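Local coordinates for uncharacterized protein DSY3957 (PDB 3HXL) that probably serves as a building block of the contractile tail sheath of a myovirus-like phage, at residues A[303-312]-A[324-332]; A[230-238]-A[243-251]. All blocks are in the same frame, centred on the assembly; numbering follows the deposited sequence.

How the contacts relate
Both contacts belong to the subtilisin-like domain of this tail sheath protein, and their centres lie about 10 Å apart. Contact 2 (230-238 with 243-251) closes in sequence before contact 1 (303-312 with 324-332) opens. It is the more buried, with 11 of 15 touching residues buried against 6 of 14; the centres of contacts 2 and 1 lie about 13 and 23 Å from the chain centre. They meet directly: Phe312 N lies 2.7 Å from Ser248 O and Phe312 O lies 2.8 Å from Lys250 N, both probable hydrogen bonds. Asn328 also packs there, its CB 3.4 Å from Val246 O, so both halves of contact 1 lean on 243-251.

Contact 1 of 2, residues A[303-312]-A[324-332]; sequences IIAALQAGEF and EQDINTLTS
Ile327 and Leu307 meet through delta methyls: chi1 of 59° places Ile327 CG1 between its backbone N and carbonyl carbon, and the extended chi2 carries CD1 to 4.1 Å from Leu307 CD2 and 3.5 Å from Glu311 O. Leu307 CG turns away from its carbonyl carbon (chi1 -68°), setting CD1 3.4 Å from Gln325 NE2, the side chains crossing about perpendicularly. Ile303 CG2 touches Glu324 CG at 3.7 Å, while Glu324 OE1 is hydrogen-bonded to Thr315 OG1. The Phe312 ring turns its edge to Ile327 O and Asp326 OD1, at 84° to the carboxylate; Asp326 is held elsewhere, OD1 by Asn344 ND2, OD2 by Leu283 N and a salt bridge to Arg348. Gly310, first past the helix to leave helical angles, has positive phi; the bonds Glu311 N to Ala306 O and Gly310 N to Leu307 O make a Schellman motif. Thr329 CA lies 3.4 Å from Gly310 O, a CA-H...O contact. No direct hydrogen bond joins the segments: one water donates to Gly310 O and Ile327 O, a second to Glu311 O and Gln325 O. Cohesion rests on van der Waals contact of methyls and aliphatic chain parts, helped by C-H...O approaches and waters bridging carbonyls, acceptors that cannot bond each other.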
loop_
_atom_site.group_PDB
_atom_site.type_symbol
_atom_site.label_atom_id
_atom_site.label_comp_id
_atom_site.label_asym_id
_atom_site.label_seq_id
_atom_site.Cartn_x
_atom_site.Cartn_y
_atom_site.Cartn_z
ATOM N N ILE A 303 13.429 -8.641 -24.010
ATOM C CA ILE A 303 12.935 -7.418 -23.383
ATOM C C ILE A 303 11.862 -6.783 -24.265
ATOM O O ILE A 303 10.800 -6.388 -23.784
ATOM C CB ILE A 303 14.086 -6.409 -23.156
ATOM C CG1 ILE A 303 15.065 -6.972 -22.122
ATOM C CG2 ILE A 303 13.520 -5.065 -22.698
ATOM C CD1 ILE A 303 16.303 -6.127 -21.907
ATOM N N ILE A 304 12.145 -6.695 -25.561
ATOM C CA ILE A 304 11.209 -6.121 -26.514
ATOM C C ILE A 304 9.899 -6.895 -26.518
ATOM O O ILE A 304 8.817 -6.308 -26.514
ATOM C CB ILE A 304 11.816 -6.112 -27.935
ATOM C CG1 ILE A 304 12.993 -5.135 -27.963
ATOM C CG2 ILE A 304 10.751 -5.746 -28.972
ATOM C CD1 ILE A 304 13.750 -5.087 -29.278
ATOM N N ALA A 305 9.995 -8.217 -26.513
ATOM C CA ALA A 305 8.804 -9.053 -26.507
ATOM C C ALA A 305 8.006 -8.819 -25.229
ATOM O O ALA A 305 6.777 -8.756 -25.255
ATOM C CB ALA A 305 9.198 -10.521 -26.614
ATOM N N ALA A 306 8.715 -8.687 -24.111
ATOM C CA ALA A 306 8.081 -8.474 -22.815
ATOM C C ALA A 306 7.364 -7.130 -22.751
ATOM O O ALA A 306 6.259 -7.036 -22.222
ATOM C CB ALA A 306 9.127 -8.567 -21.710
ATOM N N LEU A 307 8.007 -6.089 -23.273
ATOM C CA LEU A 307 7.410 -4.760 -23.282
ATOM C C LEU A 307 6.169 -4.798 -24.163
ATOM O O LEU A 307 5.106 -4.294 -23.798
ATOM C CB LEU A 307 8.403 -3.729 -23.830
ATOM C CG LEU A 307 9.644 -3.436 -22.980
ATOM C CD1 LEU A 307 10.573 -2.489 -23.732
ATOM C CD2 LEU A 307 9.218 -2.815 -21.647
ATOM N N GLN A 308 6.310 -5.411 -25.332
ATOM C CA GLN A 308 5.198 -5.523 -26.265
ATOM C C GLN A 308 4.044 -6.276 -25.607
ATOM O O GLN A 308 2.882 -6.078 -25.955
ATOM C CB GLN A 308 5.646 -6.262 -27.528
ATOM C CG GLN A 308 4.568 -6.376 -28.584
ATOM C CD GLN A 308 5.051 -7.119 -29.807
ATOM O OE1 GLN A 308 6.051 -6.743 -30.420
ATOM N NE2 GLN A 308 4.343 -8.184 -30.171
ATOM N N ALA A 309 4.377 -7.138 -24.654
ATOM C CA ALA A 309 3.373 -7.926 -23.946
ATOM C C ALA A 309 2.770 -7.165 -22.754
ATOM O O ALA A 309 1.854 -7.658 -22.100
ATOM C CB ALA A 309 3.987 -9.245 -23.472
ATOM N N GLY A 310 3.293 -5.969 -22.477
ATOM C CA GLY A 310 2.774 -5.157 -21.386
ATOM C C GLY A 310 3.371 -5.475 -20.027
ATOM O O GLY A 310 2.728 -5.286 -18.995
ATOM N N GLU A 311 4.615 -5.940 -20.023
ATOM C CA GLU A 311 5.286 -6.304 -18.794
ATOM C C GLU A 311 6.218 -5.250 -18.198
ATOM O O GLU A 311 6.971 -4.582 -18.911
ATOM C CB GLU A 311 6.053 -7.604 -19.011
ATOM C CG GLU A 311 5.160 -8.719 -19.532
ATOM C CD GLU A 311 5.795 -10.081 -19.390
ATOM O OE1 GLU A 311 6.472 -10.529 -20.346
ATOM O OE2 GLU A 311 5.620 -10.694 -18.316
ATOM N N PHE A 312 6.145 -5.125 -16.875
ATOM C CA PHE A 312 6.974 -4.203 -16.102
ATOM C C PHE A 312 8.177 -5.071 -15.698
ATOM O O PHE A 312 8.020 -6.067 -14.991
ATOM C CB PHE A 312 6.181 -3.723 -14.871
ATOM C CG PHE A 312 6.869 -2.641 -14.071
ATOM C CD1 PHE A 312 7.985 -2.934 -13.291
ATOM C CD2 PHE A 312 6.399 -1.327 -14.105
ATOM C CE1 PHE A 312 8.629 -1.933 -12.556
ATOM C CE2 PHE A 312 7.033 -0.320 -13.376
ATOM C CZ PHE A 312 8.148 -0.624 -12.602
ATOM N N GLU A 324 12.880 -0.894 -16.893
ATOM C CA GLU A 324 13.026 -0.772 -18.343
ATOM C C GLU A 324 12.067 0.288 -18.859
ATOM O O GLU A 324 12.476 1.249 -19.516
ATOM C CB GLU A 324 12.741 -2.121 -19.020
ATOM C CG GLU A 324 12.893 -2.131 -20.547
ATOM C CD GLU A 324 14.313 -1.831 -21.023
ATOM O OE1 GLU A 324 15.281 -2.278 -20.371
ATOM O OE2 GLU A 324 14.461 -1.161 -22.067
ATOM N N GLN A 325 10.787 0.091 -18.562
ATOM C CA GLN A 325 9.733 1.025 -18.946
ATOM C C GLN A 325 8.653 0.970 -17.882
ATOM O O GLN A 325 8.245 -0.108 -17.456
ATOM C CB GLN A 325 9.144 0.672 -20.317
ATOM C CG GLN A 325 10.025 1.106 -21.478
ATOM C CD GLN A 325 9.302 1.082 -22.809
ATOM O OE1 GLN A 325 8.083 1.240 -22.871
ATOM N NE2 GLN A 325 10.054 0.911 -23.886
ATOM N N ASP A 326 8.219 2.149 -17.438
ATOM C CA ASP A 326 7.200 2.284 -16.402
ATOM C C ASP A 326 5.840 2.141 -17.083
ATOM O O ASP A 326 5.160 3.132 -17.354
ATOM C CB ASP A 326 7.353 3.663 -15.737
ATOM C CG ASP A 326 6.392 3.885 -14.578
ATOM O OD1 ASP A 326 5.745 2.913 -14.125
ATOM O OD2 ASP A 326 6.300 5.046 -14.117
ATOM N N ILE A 327 5.454 0.901 -17.363
ATOM C CA ILE A 327 4.192 0.637 -18.042
ATOM C C ILE A 327 3.296 -0.348 -17.313
ATOM O O ILE A 327 3.756 -1.117 -16.459
ATOM C CB ILE A 327 4.429 0.071 -19.462
ATOM C CG1 ILE A 327 5.250 -1.224 -19.372
ATOM C CG2 ILE A 327 5.130 1.098 -20.323
ATOM C CD1 ILE A 327 5.350 -1.985 -20.696
ATOM N N ASN A 328 2.007 -0.302 -17.648
ATOM C CA ASN A 328 1.030 -1.213 -17.067
ATOM C C ASN A 328 0.730 -2.285 -18.125
ATOM O O ASN A 328 1.333 -2.281 -19.198
ATOM C CB ASN A 328 -0.240 -0.459 -16.632
ATOM C CG ASN A 328 -0.851 0.367 -17.746
ATOM O OD1 ASN A 328 -1.285 -0.165 -18.775
ATOM N ND2 ASN A 328 -0.907 1.678 -17.540
ATOM N N THR A 329 -0.190 -3.197 -17.827
ATOM C CA THR A 329 -0.499 -4.294 -18.744
ATOM C C THR A 329 -1.340 -4.004 -19.978
ATOM O O THR A 329 -1.548 -4.902 -20.798
ATOM C CB THR A 329 -1.196 -5.438 -18.013
ATOM O OG1 THR A 329 -2.446 -4.976 -17.502
ATOM C CG2 THR A 329 -0.344 -5.938 -16.867
ATOM N N LEU A 330 -1.846 -2.787 -20.122
ATOM C CA LEU A 330 -2.674 -2.487 -21.286
ATOM C C LEU A 330 -1.929 -2.623 -22.608
ATOM O O LEU A 330 -0.952 -1.909 -22.854
ATOM C CB LEU A 330 -3.257 -1.075 -21.189
ATOM C CG LEU A 330 -4.123 -0.680 -22.389
ATOM C CD1 LEU A 330 -5.399 -1.538 -22.415
ATOM C CD2 LEU A 330 -4.495 0.792 -22.274
ATOM N N THR A 331 -2.391 -3.542 -23.457
ATOM C CA THR A 331 -1.779 -3.749 -24.770
ATOM C C THR A 331 -2.792 -3.680 -25.912
ATOM O O THR A 331 -2.409 -3.436 -27.052
ATOM C CB THR A 331 -1.044 -5.113 -24.888
ATOM O OG1 THR A 331 -1.967 -6.180 -24.645
ATOM C CG2 THR A 331 0.103 -5.191 -23.896
ATOM N N SER A 332 -4.072 -3.900 -25.617
ATOM C CA SER A 332 -5.107 -3.844 -26.648
ATOM C C SER A 332 -5.560 -2.398 -26.807
ATOM O O SER A 332 -6.591 -1.999 -26.278
ATOM C CB SER A 332 -6.307 -4.715 -26.263
ATOM O OG SER A 332 -5.911 -6.057 -26.063
HETATM O O HOH W 1 2.904 -3.797 -16.373
HETATM O O HOH W 2 9.010 -2.623 -18.314
#

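Contact 2 of 2, residues A[230-238]-A[243-251]; sequences KIQVVLENY and YEGVISVKN
Tyr238 N donates to Ser248 OG at 2.6 Å, a nearly straight bond (169°) that extends the pairing of 230-238 with 243-251 beyond the last strand residue. Between them runs the ladder of a parallel sheet: Val233 N to Gly245 O, Ile247 N to Val233 O, Leu235 N to Ile247 O, Val249 N to Leu235 O and Asn237 N to Val249 O, all 2.8 to 3.0 Å. Side-chain amides close both ends. Gln232 NE2 reaches Glu244 O at 2.9 Å, with that oxygen close to the plane of the amide, and has a further partner in Asn344. Asn237 ND2 is shared between Lys250 O at 3.0 Å and Glu236 OE1, which it meets from above the carboxylate plane; a water links Asn237 OD1 to Lys250 NZ, whose salt bridge is with Glu311.

On one face Val233 CG2 presses on Val246 CG2 at 3.3 Å, tighter than usual, and Leu235 CD1 meets Val246 CG1 at 3.7 Å. On the other face Val234 CG1 touches Val249 CG2, while the Val234 and Ile247 side chains lie side by side, pointing the same way. Ile247 CD1 rests against the Gln232 amide.

The axes of 232-236 and 246-249 approach to 4.6 Å and run 27° from parallel. Strand 232-236 lies between 202-204 and 246-255, both parallel to it, in the mixed sheet. Helix 210-227 packs on the face bearing Leu235, and helix 263-276 covers the opposite one at Ile247 and Glu236.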
loop_
_atom_site.group_PDB
_atom_site.type_symbol
_atom_site.label_atom_id
_atom_site.label_comp_id
_atom_site.label_asym_id
_atom_site.label_seq_id
_atom_site.Cartn_x
_atom_site.Cartn_y
_atom_site.Cartn_z
ATOM N N LYS A 230 -10.053 5.728 -8.719
ATOM C CA LYS A 230 -8.848 5.407 -9.465
ATOM C C LYS A 230 -7.672 4.934 -8.616
ATOM O O LYS A 230 -7.083 5.697 -7.840
ATOM C CB LYS A 230 -8.454 6.608 -10.324
ATOM C CG LYS A 230 -9.582 7.132 -11.215
ATOM C CD LYS A 230 -10.014 6.120 -12.286
ATOM C CE LYS A 230 -11.174 6.664 -13.131
ATOM N NZ LYS A 230 -11.519 5.783 -14.289
ATOM N N ILE A 231 -7.345 3.655 -8.777
ATOM C CA ILE A 231 -6.252 3.006 -8.062
ATOM C C ILE A 231 -5.613 1.989 -9.011
ATOM O O ILE A 231 -6.117 1.762 -10.111
ATOM C CB ILE A 231 -6.775 2.250 -6.808
ATOM C CG1 ILE A 231 -7.839 1.226 -7.215
ATOM C CG2 ILE A 231 -7.386 3.226 -5.806
ATOM C CD1 ILE A 231 -7.288 -0.157 -7.482
ATOM N N GLN A 232 -4.502 1.392 -8.596
ATOM C CA GLN A 232 -3.851 0.364 -9.397
ATOM C C GLN A 232 -3.430 -0.798 -8.515
ATOM O O GLN A 232 -3.200 -0.638 -7.312
ATOM C CB GLN A 232 -2.609 0.900 -10.127
ATOM C CG GLN A 232 -2.887 1.760 -11.371
ATOM C CD GLN A 232 -1.596 2.160 -12.090
ATOM O OE1 GLN A 232 -0.735 2.829 -11.513
ATOM N NE2 GLN A 232 -1.461 1.752 -13.351
ATOM N N VAL A 233 -3.350 -1.974 -9.126
ATOM C CA VAL A 233 -2.914 -3.177 -8.444
ATOM C C VAL A 233 -1.656 -3.636 -9.170
ATOM O O VAL A 233 -1.580 -3.569 -10.400
ATOM C CB VAL A 233 -3.975 -4.315 -8.521
ATOM C CG1 VAL A 233 -5.253 -3.878 -7.831
ATOM C CG2 VAL A 233 -4.236 -4.685 -9.963
ATOM N N VAL A 234 -0.672 -4.075 -8.394
ATOM C CA VAL A 234 0.599 -4.545 -8.927
ATOM C C VAL A 234 0.721 -6.042 -8.670
ATOM O O VAL A 234 0.802 -6.490 -7.522
ATOM C CB VAL A 234 1.787 -3.828 -8.254
ATOM C CG1 VAL A 234 3.101 -4.334 -8.840
ATOM C CG2 VAL A 234 1.655 -2.317 -8.456
ATOM N N LEU A 235 0.733 -6.802 -9.759
ATOM C CA LEU A 235 0.813 -8.252 -9.698
ATOM C C LEU A 235 2.109 -8.769 -10.283
ATOM O O LEU A 235 2.888 -8.015 -10.875
ATOM C CB LEU A 235 -0.353 -8.872 -10.473
ATOM C CG LEU A 235 -1.734 -8.275 -10.229
ATOM C CD1 LEU A 235 -2.747 -8.963 -11.140
ATOM C CD2 LEU A 235 -2.119 -8.448 -8.774
ATOM N N GLU A 236 2.314 -10.074 -10.109
ATOM C CA GLU A 236 3.493 -10.787 -10.593
ATOM C C GLU A 236 3.141 -11.622 -11.814
ATOM O O GLU A 236 2.223 -12.431 -11.758
ATOM C CB GLU A 236 4.009 -11.736 -9.504
ATOM C CG GLU A 236 5.205 -12.564 -9.915
ATOM C CD GLU A 236 4.872 -14.005 -10.309
ATOM O OE1 GLU A 236 5.808 -14.689 -10.744
ATOM O OE2 GLU A 236 3.713 -14.464 -10.184
ATOM N N ASN A 237 3.872 -11.428 -12.904
ATOM C CA ASN A 237 3.658 -12.194 -14.126
ATOM C C ASN A 237 2.192 -12.460 -14.491
ATOM O O ASN A 237 1.726 -13.603 -14.472
ATOM C CB ASN A 237 4.425 -13.520 -14.030
ATOM C CG ASN A 237 5.920 -13.335 -14.201
ATOM O OD1 ASN A 237 6.408 -13.171 -15.317
ATOM N ND2 ASN A 237 6.650 -13.333 -13.093
ATOM N N TYR A 238 1.468 -11.399 -14.822
ATOM C CA TYR A 238 0.075 -11.538 -15.215
ATOM C C TYR A 238 -0.293 -10.509 -16.275
ATOM O O TYR A 238 -1.233 -9.726 -16.105
ATOM C CB TYR A 238 -0.844 -11.385 -14.004
ATOM C CG TYR A 238 -2.213 -11.987 -14.216
ATOM C CD1 TYR A 238 -3.348 -11.180 -14.330
ATOM C CD2 TYR A 238 -2.373 -13.371 -14.296
ATOM C CE1 TYR A 238 -4.615 -11.742 -14.516
ATOM C CE2 TYR A 238 -3.630 -13.942 -14.480
ATOM C CZ TYR A 238 -4.746 -13.124 -14.587
ATOM O OH TYR A 238 -5.991 -13.693 -14.747
ATOM N N TYR A 243 -5.039 -4.481 -18.859
ATOM C CA TYR A 243 -5.814 -3.382 -18.308
ATOM C C TYR A 243 -4.883 -2.343 -17.671
ATOM O O TYR A 243 -3.924 -2.706 -16.988
ATOM C CB TYR A 243 -6.787 -3.947 -17.275
ATOM C CG TYR A 243 -7.667 -2.909 -16.617
ATOM C CD1 TYR A 243 -8.476 -2.071 -17.384
ATOM C CD2 TYR A 243 -7.680 -2.758 -15.230
ATOM C CE1 TYR A 243 -9.278 -1.101 -16.785
ATOM C CE2 TYR A 243 -8.482 -1.790 -14.618
ATOM C CZ TYR A 243 -9.273 -0.969 -15.409
ATOM O OH TYR A 243 -10.050 -0.002 -14.833
ATOM N N GLU A 244 -5.170 -1.061 -17.902
ATOM C CA GLU A 244 -4.338 0.031 -17.370
ATOM C C GLU A 244 -4.336 0.107 -15.846
ATOM O O GLU A 244 -3.490 0.780 -15.244
ATOM C CB GLU A 244 -4.787 1.389 -17.936
ATOM C CG GLU A 244 -6.191 1.824 -17.518
ATOM C CD GLU A 244 -7.257 1.383 -18.515
ATOM O OE1 GLU A 244 -6.983 0.460 -19.311
ATOM O OE2 GLU A 244 -8.361 1.961 -18.496
ATOM N N GLY A 245 -5.280 -0.582 -15.217
ATOM C CA GLY A 245 -5.339 -0.564 -13.770
ATOM C C GLY A 245 -4.449 -1.624 -13.148
ATOM O O GLY A 245 -4.353 -1.722 -11.927
ATOM N N VAL A 246 -3.781 -2.416 -13.983
ATOM C CA VAL A 246 -2.917 -3.481 -13.479
ATOM C C VAL A 246 -1.486 -3.436 -14.006
ATOM O O VAL A 246 -1.261 -3.366 -15.208
ATOM C CB VAL A 246 -3.489 -4.879 -13.828
ATOM C CG1 VAL A 246 -2.540 -5.964 -13.344
ATOM C CG2 VAL A 246 -4.862 -5.049 -13.206
ATOM N N ILE A 247 -0.518 -3.466 -13.094
ATOM C CA ILE A 247 0.886 -3.480 -13.478
ATOM C C ILE A 247 1.384 -4.895 -13.219
ATOM O O ILE A 247 1.111 -5.469 -12.164
ATOM C CB ILE A 247 1.723 -2.479 -12.636
ATOM C CG1 ILE A 247 1.278 -1.045 -12.951
ATOM C CG2 ILE A 247 3.207 -2.664 -12.936
ATOM C CD1 ILE A 247 1.783 0.003 -11.948
ATOM N N SER A 248 2.094 -5.465 -14.186
ATOM C CA SER A 248 2.612 -6.829 -14.055
ATOM C C SER A 248 4.140 -6.892 -14.037
ATOM O O SER A 248 4.791 -6.685 -15.061
ATOM C CB SER A 248 2.089 -7.702 -15.203
ATOM O OG SER A 248 2.542 -9.042 -15.083
ATOM N N VAL A 249 4.698 -7.200 -12.870
ATOM C CA VAL A 249 6.148 -7.307 -12.701
ATOM C C VAL A 249 6.604 -8.682 -13.190
ATOM O O VAL A 249 6.124 -9.707 -12.704
ATOM C CB VAL A 249 6.540 -7.146 -11.217
ATOM C CG1 VAL A 249 8.055 -7.158 -11.069
ATOM C CG2 VAL A 249 5.950 -5.857 -10.662
ATOM N N LYS A 250 7.532 -8.697 -14.145
ATOM C CA LYS A 250 8.029 -9.942 -14.734
ATOM C C LYS A 250 9.172 -10.609 -13.977
ATOM O O LYS A 250 9.150 -11.828 -13.743
ATOM C CB LYS A 250 8.475 -9.694 -16.184
ATOM C CG LYS A 250 8.790 -10.966 -16.983
ATOM C CD LYS A 250 9.243 -10.635 -18.401
ATOM C CE LYS A 250 9.437 -11.895 -19.253
ATOM N NZ LYS A 250 8.155 -12.649 -19.446
ATOM N N ASN A 251 10.176 -9.819 -13.606
ATOM C CA ASN A 251 11.321 -10.363 -12.893
ATOM C C ASN A 251 11.584 -9.692 -11.548
ATOM O O ASN A 251 10.879 -8.763 -11.146
ATOM C CB ASN A 251 12.586 -10.318 -13.783
ATOM C CG ASN A 251 12.993 -8.905 -14.187
ATOM O OD1 ASN A 251 12.213 -7.963 -14.076
ATOM N ND2 ASN A 251 14.217 -8.765 -14.683
HETATM O O HOH W 3 8.118 -14.253 -17.058
#